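Local coordinates for protein endoglucanase (Ganoderma lucidum, PDB 5D8Z) that probably hydrolyses internal beta-1,4-glucosidic bonds of cellulose and related glucans, as a family 5 endoglucanase, at residues W81-I93 with P135-I147. Residues are numbered along the deposited sequence; the frame is centred on the assembly and turned at random.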
ATOM      1  N   TRP A  81       2.819  -9.855   8.756  1.00 29.40           N
ATOM      2  CA  TRP A  81       2.714  -9.943  10.205  1.00 29.92           C
ATOM      3  C   TRP A  81       3.641 -11.019  10.753  1.00 30.30           C
ATOM      4  O   TRP A  81       4.401 -10.801  11.698  1.00 30.18           O
ATOM      5  CB  TRP A  81       1.259 -10.275  10.552  1.00 28.85           C
ATOM      6  CG  TRP A  81       0.877 -10.035  11.968  1.00 28.74           C
ATOM      7  CD1 TRP A  81       1.704  -9.858  13.019  1.00 28.07           C
ATOM      8  CD2 TRP A  81      -0.452  -9.985  12.486  1.00 27.04           C
ATOM      9  NE1 TRP A  81       0.969  -9.713  14.166  1.00 28.75           N
ATOM     10  CE2 TRP A  81      -0.354  -9.780  13.862  1.00 27.66           C
ATOM     11  CE3 TRP A  81      -1.704 -10.054  11.907  1.00 27.85           C
ATOM     12  CZ2 TRP A  81      -1.454  -9.647  14.677  1.00 32.24           C
ATOM     13  CZ3 TRP A  81      -2.811  -9.929  12.705  1.00 30.81           C
ATOM     14  CH2 TRP A  81      -2.688  -9.731  14.088  1.00 32.45           C
ATOM     15  N   GLN A  82       3.576 -12.187  10.139  1.00 30.05           N
ATOM     16  CA  GLN A  82       4.406 -13.278  10.550  1.00 30.07           C
ATOM     17  C   GLN A  82       5.893 -12.887  10.519  1.00 29.86           C
ATOM     18  O   GLN A  82       6.626 -13.069  11.462  1.00 32.47           O
ATOM     19  CB  GLN A  82       4.095 -14.457   9.683  1.00 30.97           C
ATOM     20  CG  GLN A  82       2.774 -15.121  10.037  1.00 33.41           C
ATOM     21  CD  GLN A  82       1.571 -14.656   9.233  1.00 36.57           C
ATOM     22  OE1 GLN A  82       1.492 -13.512   8.780  1.00 38.55           O
ATOM     23  NE2 GLN A  82       0.599 -15.556   9.071  1.00 40.77           N
ATOM     24  N   PHE A  83       6.340 -12.259   9.479  1.00 30.37           N
ATOM     25  CA  PHE A  83       7.716 -11.839   9.463  1.00 33.18           C
ATOM     26  C   PHE A  83       8.047 -10.895  10.629  1.00 33.19           C
ATOM     27  O   PHE A  83       9.093 -11.002  11.284  1.00 32.80           O
ATOM     28  CB  PHE A  83       8.016 -11.181   8.117  1.00 35.23           C
ATOM     29  CG  PHE A  83       9.451 -10.845   7.924  1.00 36.87           C
ATOM     30  CD1 PHE A  83      10.340 -11.807   7.504  1.00 37.32           C
ATOM     31  CD2 PHE A  83       9.912  -9.557   8.169  1.00 38.78           C
ATOM     32  CE1 PHE A  83      11.666 -11.503   7.316  1.00 38.36           C
ATOM     33  CE2 PHE A  83      11.243  -9.236   8.008  1.00 39.44           C
ATOM     34  CZ  PHE A  83      12.126 -10.212   7.584  1.00 41.56           C
ATOM     35  N   ILE A  84       7.159  -9.960  10.894  1.00 33.33           N
ATOM     36  CA  ILE A  84       7.443  -8.948  11.894  1.00 32.06           C
ATOM     37  C   ILE A  84       7.609  -9.579  13.233  1.00 34.16           C
ATOM     38  O   ILE A  84       8.438  -9.132  14.025  1.00 39.52           O
ATOM     39  CB  ILE A  84       6.306  -7.943  12.006  1.00 30.03           C
ATOM     40  CG1 ILE A  84       6.316  -7.058  10.782  1.00 30.21           C
ATOM     41  CG2 ILE A  84       6.480  -7.093  13.249  1.00 31.48           C
ATOM     42  CD1 ILE A  84       5.035  -6.313  10.564  1.00 30.50           C
ATOM     43  N   THR A  85       6.800 -10.596  13.500  1.00 32.84           N
ATOM     44  CA  THR A  85       6.766 -11.223  14.813  1.00 35.02           C
ATOM     45  C   THR A  85       7.346 -12.652  14.875  1.00 37.05           C
ATOM     46  O   THR A  85       7.240 -13.325  15.906  1.00 37.61           O
ATOM     47  CB  THR A  85       5.309 -11.310  15.258  1.00 34.74           C
ATOM     48  OG1 THR A  85       4.606 -12.196  14.363  1.00 35.04           O
ATOM     49  CG2 THR A  85       4.689  -9.920  15.257  1.00 31.78           C
ATOM     50  N   ASP A  86       7.926 -13.116  13.774  1.00 37.53           N
ATOM     51  CA  ASP A  86       8.303 -14.525  13.602  1.00 41.24           C
ATOM     52  C   ASP A  86       7.189 -15.523  13.963  1.00 41.22           C
ATOM     53  O   ASP A  86       7.305 -16.302  14.915  1.00 42.38           O
ATOM     54  CB  ASP A  86       9.608 -14.862  14.347  1.00 44.10           C
ATOM     55  CG  ASP A  86      10.249 -16.175  13.859  1.00 47.58           C
ATOM     56  OD1 ASP A  86      10.459 -16.362  12.626  1.00 50.76           O
ATOM     57  OD2 ASP A  86      10.553 -17.027  14.718  1.00 53.34           O
ATOM     58  N   GLY A  87       6.102 -15.483  13.202  1.00 38.30           N
ATOM     59  CA  GLY A  87       5.084 -16.488  13.324  1.00 37.26           C
ATOM     60  C   GLY A  87       3.939 -16.269  14.284  1.00 37.08           C
ATOM     61  O   GLY A  87       2.994 -17.017  14.215  1.00 46.27           O
ATOM     62  N   VAL A  88       3.967 -15.237  15.117  1.00 38.43           N
ATOM     63  CA  VAL A  88       2.936 -15.001  16.127  1.00 40.88           C
ATOM     64  C   VAL A  88       1.975 -13.811  15.897  1.00 42.79           C
ATOM     65  O   VAL A  88       2.414 -12.687  15.656  1.00 42.38           O
ATOM     66  CB  VAL A  88       3.620 -14.715  17.479  1.00 42.17           C
ATOM     67  CG1 VAL A  88       2.588 -14.543  18.585  1.00 39.62           C
ATOM     68  CG2 VAL A  88       4.593 -15.827  17.815  1.00 43.57           C
ATOM     69  N   ALA A  89       0.673 -14.052  16.087  1.00 47.81           N
ATOM     70  CA  ALA A  89      -0.375 -12.994  16.036  1.00 50.51           C
ATOM     71  C   ALA A  89      -0.439 -12.153  17.330  1.00 50.94           C
ATOM     72  O   ALA A  89      -1.221 -12.408  18.263  1.00 50.85           O
ATOM     73  CB  ALA A  89      -1.744 -13.587  15.719  1.00 47.83           C
ATOM     74  N   GLY A  90       0.410 -11.137  17.360  1.00 47.50           N
ATOM     75  CA  GLY A  90       0.516 -10.262  18.499  1.00 41.38           C
ATOM     76  C   GLY A  90       1.386  -9.125  18.075  1.00 37.03           C
ATOM     77  O   GLY A  90       1.442  -8.833  16.921  1.00 37.74           O
ATOM     78  N   GLY A  91       2.061  -8.474  19.003  1.00 37.01           N
ATOM     79  CA  GLY A  91       2.864  -7.323  18.670  1.00 36.22           C
ATOM     80  C   GLY A  91       4.262  -7.418  19.219  1.00 36.56           C
ATOM     81  O   GLY A  91       4.902  -6.397  19.393  1.00 36.90           O
ATOM     82  N   ASP A  92       4.737  -8.632  19.486  1.00 38.14           N
ATOM     83  CA  ASP A  92       6.097  -8.825  19.976  1.00 41.84           C
ATOM     84  C   ASP A  92       7.019  -8.922  18.791  1.00 39.86           C
ATOM     85  O   ASP A  92       7.147  -9.983  18.184  1.00 40.21           O
ATOM     86  CB  ASP A  92       6.207 -10.062  20.835  1.00 45.11           C
ATOM     87  CG  ASP A  92       6.655  -9.723  22.192  1.00 54.69           C
ATOM     88  OD1 ASP A  92       5.762  -9.534  23.043  1.00 62.62           O
ATOM     89  OD2 ASP A  92       7.880  -9.542  22.391  1.00 62.24           O
ATOM     90  N   ILE A  93       7.622  -7.786  18.460  1.00 38.49           N
ATOM     91  CA  ILE A  93       8.406  -7.610  17.242  1.00 36.52           C
ATOM     92  C   ILE A  93       9.668  -8.386  17.364  1.00 36.78           C
ATOM     93  O   ILE A  93      10.363  -8.233  18.342  1.00 36.18           O
ATOM     94  CB  ILE A  93       8.787  -6.135  17.018  1.00 34.13           C
ATOM     95  CG1 ILE A  93       7.556  -5.385  16.548  1.00 35.44           C
ATOM     96  CG2 ILE A  93       9.892  -6.016  15.984  1.00 34.60           C
ATOM     97  CD1 ILE A  93       7.788  -3.950  16.172  1.00 37.58           C
ATOM     98  N   PRO A 135      -7.379 -13.653  14.885  1.00 29.55           N
ATOM     99  CA  PRO A 135      -6.889 -12.824  15.974  1.00 31.06           C
ATOM    100  C   PRO A 135      -7.846 -11.711  16.344  1.00 32.63           C
ATOM    101  O   PRO A 135      -8.580 -11.222  15.509  1.00 34.74           O
ATOM    102  CB  PRO A 135      -5.609 -12.219  15.420  1.00 30.00           C
ATOM    103  CG  PRO A 135      -5.212 -13.094  14.292  1.00 29.48           C
ATOM    104  CD  PRO A 135      -6.481 -13.627  13.726  1.00 29.60           C
ATOM    105  N   THR A 136      -7.803 -11.298  17.594  1.00 34.19           N
ATOM    106  CA  THR A 136      -8.729 -10.312  18.079  1.00 33.54           C
ATOM    107  C   THR A 136      -8.205  -8.962  17.731  1.00 33.70           C
ATOM    108  O   THR A 136      -7.024  -8.779  17.423  1.00 31.31           O
ATOM    109  CB  THR A 136      -8.902 -10.370  19.602  1.00 33.59           C
ATOM    110  OG1 THR A 136      -7.670 -10.061  20.231  1.00 33.12           O
ATOM    111  CG2 THR A 136      -9.301 -11.754  20.047  1.00 35.11           C
ATOM    112  N   ASN A 137      -9.114  -8.004  17.809  1.00 35.11           N
ATOM    113  CA  ASN A 137      -8.776  -6.628  17.588  1.00 35.23           C
ATOM    114  C   ASN A 137      -7.608  -6.208  18.456  1.00 36.99           C
ATOM    115  O   ASN A 137      -6.818  -5.365  18.028  1.00 43.06           O
ATOM    116  CB  ASN A 137      -9.995  -5.738  17.831  1.00 33.31           C
ATOM    117  CG  ASN A 137     -11.076  -5.917  16.772  1.00 32.39           C
ATOM    118  OD1 ASN A 137     -12.157  -5.337  16.885  1.00 30.71           O
ATOM    119  ND2 ASN A 137     -10.801  -6.714  15.739  1.00 30.35           N
ATOM    120  N   GLN A 138      -7.484  -6.796  19.647  1.00 37.26           N
ATOM    121  CA  GLN A 138      -6.359  -6.501  20.551  1.00 40.61           C
ATOM    122  C   GLN A 138      -5.026  -7.090  20.109  1.00 39.64           C
ATOM    123  O   GLN A 138      -4.015  -6.399  20.147  1.00 39.15           O
ATOM    124  CB  GLN A 138      -6.626  -7.003  21.976  1.00 44.74           C
ATOM    125  CG  GLN A 138      -7.592  -6.140  22.756  1.00 47.84           C
ATOM    126  CD  GLN A 138      -9.031  -6.418  22.370  1.00 48.37           C
ATOM    127  OE1 GLN A 138      -9.486  -7.568  22.370  1.00 51.05           O
ATOM    128  NE2 GLN A 138      -9.741  -5.377  22.018  1.00 48.67           N
ATOM    129  N   ASP A 139      -5.025  -8.379  19.763  1.00 39.23           N
ATOM    130  CA  ASP A 139      -3.856  -9.027  19.166  1.00 39.22           C
ATOM    131  C   ASP A 139      -3.341  -8.067  18.052  1.00 34.40           C
ATOM    132  O   ASP A 139      -2.183  -7.700  17.994  1.00 30.23           O
ATOM    133  CB  ASP A 139      -4.216 -10.445  18.590  1.00 43.22           C
ATOM    134  CG  ASP A 139      -4.631 -11.507  19.684  1.00 45.08           C
ATOM    135  OD1 ASP A 139      -4.097 -11.488  20.813  1.00 48.90           O
ATOM    136  OD2 ASP A 139      -5.482 -12.392  19.404  1.00 45.70           O
ATOM    137  N   PHE A 140      -4.251  -7.606  17.217  1.00 33.26           N
ATOM    138  CA  PHE A 140      -3.905  -6.764  16.087  1.00 34.85           C
ATOM    139  C   PHE A 140      -3.404  -5.363  16.485  1.00 34.62           C
ATOM    140  O   PHE A 140      -2.435  -4.834  15.935  1.00 34.48           O
ATOM    141  CB  PHE A 140      -5.151  -6.637  15.230  1.00 32.64           C
ATOM    142  CG  PHE A 140      -4.965  -5.856  13.978  1.00 32.19           C
ATOM    143  CD1 PHE A 140      -3.879  -6.090  13.145  1.00 35.29           C
ATOM    144  CD2 PHE A 140      -5.920  -4.959  13.582  1.00 30.77           C
ATOM    145  CE1 PHE A 140      -3.736  -5.406  11.954  1.00 35.43           C
ATOM    146  CE2 PHE A 140      -5.782  -4.259  12.406  1.00 33.75           C
ATOM    147  CZ  PHE A 140      -4.685  -4.479  11.587  1.00 36.25           C
ATOM    148  N   ALA A 141      -4.110  -4.768  17.433  1.00 33.07           N
ATOM    149  CA  ALA A 141      -3.826  -3.435  17.924  1.00 29.23           C
ATOM    150  C   ALA A 141      -2.435  -3.390  18.516  1.00 27.38           C
ATOM    151  O   ALA A 141      -1.652  -2.488  18.253  1.00 26.73           O
ATOM    152  CB  ALA A 141      -4.851  -3.085  18.968  1.00 28.93           C
ATOM    153  N   ALA A 142      -2.138  -4.391  19.317  1.00 27.10           N
ATOM    154  CA  ALA A 142      -0.802  -4.582  19.844  1.00 28.67           C
ATOM    155  C   ALA A 142       0.253  -4.433  18.746  1.00 32.37           C
ATOM    156  O   ALA A 142       1.251  -3.708  18.926  1.00 37.61           O
ATOM    157  CB  ALA A 142      -0.685  -5.958  20.475  1.00 26.64           C
ATOM    158  N   LEU A 143       0.037  -5.118  17.625  1.00 31.02           N
ATOM    159  CA  LEU A 143       0.984  -5.076  16.536  1.00 32.07           C
ATOM    160  C   LEU A 143       1.275  -3.662  16.124  1.00 32.10           C
ATOM    161  O   LEU A 143       2.433  -3.223  16.040  1.00 33.36           O
ATOM    162  CB  LEU A 143       0.468  -5.835  15.328  1.00 32.86           C
ATOM    163  CG  LEU A 143       1.425  -5.745  14.137  1.00 34.40           C
ATOM    164  CD1 LEU A 143       2.745  -6.430  14.482  1.00 35.03           C
ATOM    165  CD2 LEU A 143       0.795  -6.338  12.879  1.00 35.60           C
ATOM    166  N   TRP A 144       0.210  -2.941  15.862  1.00 32.12           N
ATOM    167  CA  TRP A 144       0.371  -1.571  15.445  1.00 34.91           C
ATOM    168  C   TRP A 144       0.938  -0.650  16.520  1.00 34.10           C
ATOM    169  O   TRP A 144       1.605   0.305  16.198  1.00 36.08           O
ATOM    170  CB  TRP A 144      -0.941  -1.042  14.912  1.00 34.80           C
ATOM    171  CG  TRP A 144      -1.146  -1.496  13.573  1.00 33.39           C
ATOM    172  CD1 TRP A 144      -2.055  -2.407  13.146  1.00 35.10           C
ATOM    173  CD2 TRP A 144      -0.389  -1.098  12.433  1.00 34.34           C
ATOM    174  NE1 TRP A 144      -1.940  -2.574  11.785  1.00 37.50           N
ATOM    175  CE2 TRP A 144      -0.903  -1.791  11.329  1.00 35.98           C
ATOM    176  CE3 TRP A 144       0.667  -0.200  12.234  1.00 34.93           C
ATOM    177  CZ2 TRP A 144      -0.407  -1.606  10.047  1.00 33.94           C
ATOM    178  CZ3 TRP A 144       1.162  -0.035  10.973  1.00 33.35           C
ATOM    179  CH2 TRP A 144       0.627  -0.729   9.894  1.00 33.78           C
ATOM    180  N   SER A 145       0.701  -0.928  17.787  1.00 32.53           N
ATOM    181  CA  SER A 145       1.311  -0.113  18.801  1.00 32.52           C
ATOM    182  C   SER A 145       2.816  -0.222  18.609  1.00 34.58           C
ATOM    183  O   SER A 145       3.516   0.795  18.540  1.00 38.16           O
ATOM    184  CB  SER A 145       0.906  -0.580  20.198  1.00 33.03           C
ATOM    185  OG  SER A 145       1.339   0.337  21.195  1.00 33.97           O
ATOM    186  N   SER A 146       3.315  -1.445  18.494  1.00 31.53           N
ATOM    187  CA  SER A 146       4.742  -1.646  18.410  1.00 32.47           C
ATOM    188  C   SER A 146       5.334  -1.013  17.173  1.00 34.37           C
ATOM    189  O   SER A 146       6.404  -0.393  17.254  1.00 38.70           O
ATOM    190  CB  SER A 146       5.072  -3.119  18.363  1.00 32.96           C
ATOM    191  OG  SER A 146       4.444  -3.786  19.430  1.00 34.80           O
ATOM    192  N   ILE A 147       4.674  -1.195  16.028  1.00 31.82           N
ATOM    193  CA  ILE A 147       5.164  -0.615  14.783  1.00 31.20           C
ATOM    194  C   ILE A 147       5.235   0.890  14.956  1.00 32.66           C
ATOM    195  O   ILE A 147       6.268   1.523  14.684  1.00 31.77           O
ATOM    196  CB  ILE A 147       4.252  -0.960  13.585  1.00 31.71           C
ATOM    197  CG1 ILE A 147       4.404  -2.460  13.251  1.00 32.79           C
ATOM    198  CG2 ILE A 147       4.601  -0.097  12.376  1.00 29.87           C
ATOM    199  CD1 ILE A 147       3.451  -3.006  12.216  1.00 30.64           C
TER
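Leu-143 lies over the indole of Trp-81, joining helix 137-149 to the segment that follows the second strand of the TIM barrel. Both segments belong to loop and helix connections around the eight parallel strands, in the fold of glycoside hydrolase family 5.

The side chain of Leu-143 can be followed outward. Leu-143 CB lies 3.5 Å from Gly-90 O. CG lies anti to the backbone N (chi1 177°), which carries the branch toward the indole of Trp-81. CD1 reaches the rim of the indole and also touches Ile-84 CG2 and Thr-85 CG2. Leu-143 CD2 makes a CH-pi contact with Trp-81, 3.5 Å from the centroid of its five-membered ring and 7° off the normal.

Ala-89 CA lies over the opposite face of the Trp-81 indole, toward its rim. NE1 of Trp-81 donates to Gly-90 O at 2.9 Å, in the carbonyl plane and close to the ring plane. This bond ties the loop back to helix 81-85 and helps fix the ring's rotation. The six-membered ring meets Phe-140 obliquely, with planes at 50°. Phe-125 of strand 124-125 packs edge-to-face with Trp-81.

At the helix start, Ala-89 CB touches Pro-135 CG at 3.8 Å. Thr-136 and Asp-139 form a capping box there. Gly-91 runs alongside the helix, with Gly-91 CA 3.6 Å from Leu-143 CA. Ile-93 CD1 rests on Ser-146 CB. Beside it, Ser-146 OG donates to a lone pair of Gly-91 O at 2.7 Å, in the carbonyl plane.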